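Local coordinates for protein TRAP dicarboxylate transporter, DctP subunit (Anaerococcus prevoti, PDB 4N91) that binds D-glucuronate, in both its alpha and beta forms, probably as the extracytoplasmic solute-binding subunit of a TRAP transport system, at residues Asp79-Thr84 against Ala97-Phe102. Residues are numbered along the deposited sequence; the frame is centred on the assembly and turned at random.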
# COMPACT_ATOMS: atom_id res chain seq x y z
N ASP A 79 13.07 -6.23 1.71
CA ASP A 79 14.47 -6.12 1.22
C ASP A 79 14.74 -4.61 0.91
O ASP A 79 15.73 -4.02 1.36
CB ASP A 79 14.70 -6.90 -0.12
CG ASP A 79 14.82 -8.45 0.02
OD1 ASP A 79 14.97 -8.99 1.15
OD2 ASP A 79 14.77 -9.14 -1.07
N MSE A 80 13.85 -4.01 0.12
CA MSE A 80 14.06 -2.65 -0.39
C MSE A 80 14.02 -1.60 0.72
O MSE A 80 14.80 -0.65 0.68
CB MSE A 80 13.03 -2.30 -1.48
CG MSE A 80 13.26 -3.09 -2.73
SE MSE A 80 12.15 -2.41 -4.21
CE MSE A 80 10.47 -3.29 -3.71
N VAL A 81 13.13 -1.74 1.68
CA VAL A 81 13.07 -0.78 2.78
C VAL A 81 14.42 -0.79 3.52
O VAL A 81 14.97 0.27 3.85
CB VAL A 81 11.93 -1.05 3.74
CG1 VAL A 81 11.99 -0.10 4.96
CG2 VAL A 81 10.60 -0.89 3.04
N GLN A 82 14.96 -1.99 3.74
CA GLN A 82 16.25 -2.11 4.42
C GLN A 82 17.40 -1.51 3.61
O GLN A 82 18.30 -0.88 4.17
CB GLN A 82 16.51 -3.57 4.84
CG GLN A 82 15.53 -4.04 5.90
CD GLN A 82 15.68 -5.50 6.24
OE1 GLN A 82 16.15 -5.86 7.32
NE2 GLN A 82 15.28 -6.37 5.30
N LEU A 83 17.36 -1.67 2.29
CA LEU A 83 18.36 -1.07 1.41
C LEU A 83 18.22 0.45 1.42
O LEU A 83 19.20 1.18 1.22
CB LEU A 83 18.24 -1.57 -0.01
CG LEU A 83 18.56 -3.05 -0.22
CD1 LEU A 83 18.30 -3.43 -1.68
CD2 LEU A 83 20.01 -3.33 0.19
N THR A 84 17.00 0.93 1.63
CA THR A 84 16.77 2.39 1.68
C THR A 84 17.30 2.95 2.99
O THR A 84 17.87 4.05 3.03
CB THR A 84 15.28 2.72 1.50
OG1 THR A 84 14.83 2.17 0.25
CG2 THR A 84 15.06 4.22 1.50
N ALA A 97 1.44 -0.98 5.23
CA ALA A 97 1.25 -2.18 6.04
C ALA A 97 2.56 -2.61 6.70
O ALA A 97 2.56 -3.06 7.84
CB ALA A 97 0.69 -3.32 5.19
N ILE A 98 3.67 -2.54 5.98
CA ILE A 98 4.93 -3.03 6.52
C ILE A 98 5.72 -1.99 7.29
O ILE A 98 6.60 -2.32 8.07
CB ILE A 98 5.83 -3.72 5.47
CG1 ILE A 98 6.39 -2.71 4.49
CG2 ILE A 98 5.07 -4.90 4.75
CD1 ILE A 98 7.52 -3.25 3.65
N LEU A 99 5.40 -0.71 7.10
CA LEU A 99 6.16 0.34 7.75
C LEU A 99 5.90 0.39 9.25
O LEU A 99 6.74 0.87 10.00
CB LEU A 99 5.89 1.68 7.12
CG LEU A 99 6.38 1.78 5.66
CD1 LEU A 99 6.03 3.14 5.11
CD2 LEU A 99 7.87 1.53 5.54
N GLU A 100 4.77 -0.15 9.69
CA GLU A 100 4.47 -0.21 11.12
C GLU A 100 5.48 -1.02 11.93
O GLU A 100 5.55 -0.86 13.12
CB GLU A 100 3.05 -0.74 11.36
CG GLU A 100 2.85 -2.18 10.96
CD GLU A 100 1.44 -2.70 11.21
OE1 GLU A 100 0.49 -1.88 11.40
OE2 GLU A 100 1.28 -3.94 11.22
N THR A 101 6.25 -1.89 11.28
CA THR A 101 7.28 -2.66 11.97
C THR A 101 8.58 -1.85 12.11
O THR A 101 9.46 -2.25 12.85
CB THR A 101 7.56 -4.02 11.28
OG1 THR A 101 8.10 -3.83 9.96
CG2 THR A 101 6.29 -4.85 11.19
N PHE A 102 8.66 -0.72 11.43
CA PHE A 102 9.80 0.18 11.53
C PHE A 102 9.54 1.30 12.52
O PHE A 102 10.47 1.78 13.17
CB PHE A 102 10.20 0.73 10.14
CG PHE A 102 10.75 -0.32 9.23
CD1 PHE A 102 9.89 -1.16 8.53
CD2 PHE A 102 12.11 -0.53 9.13
CE1 PHE A 102 10.40 -2.17 7.72
CE2 PHE A 102 12.62 -1.54 8.32
CZ PHE A 102 11.76 -2.35 7.61
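Val81 touches the segment 97-102 with both of its methyls, joining helix 77-86 to the short helix 96-99 and the loop after it, on one side of the five-stranded mixed sheet in this two-lobed, periplasmic binding protein fold. Its CG1 sits over one face of the Phe102 ring, 3.8 Å from the centroid and 22° off the ring normal, a CH-pi contact displaced toward the rim, where CZ is closest at 3.5 Å. The two side chains meet tip to tip. A chi1 of 174° sets CG1 anti to the backbone N, over the ring, and CG2 beside that N, against Ile98 CD1 at 3.9 Å, where the two side chains pass in opposite directions; Leu99 CD2 is a looser neighbour. Near the plane of the same ring, Gln82 CG approaches CZ at 4.5 Å; Ile78 and Gln85 of helix 77-86 also touch Phe102. An alanine in place of Phe102 would probably leave Val81 CG1 without its aromatic cover and open a gap beside helix 77-86. Behind this first shell, Val81 and Leu99 both pack on Ala94 of strand 91-95, and strand 242-247 of the same sheet adds Ile245 against Val81 and Ile243 against Leu99. Ile98 links the cluster to the sugar site: its side chain also touches the ligand-binding Gln77 and lies about 6 Å from the bound alpha-D-glucuronate. Beyond it, Ile98 O accepts from both Thr101 N and Thr101 OG1. The hydroxyl bond is 2.8 Å long, with a C=O...OG1 angle of 161°, and that same Ile98 O lies in the plane of the Phe102 ring, at its edge.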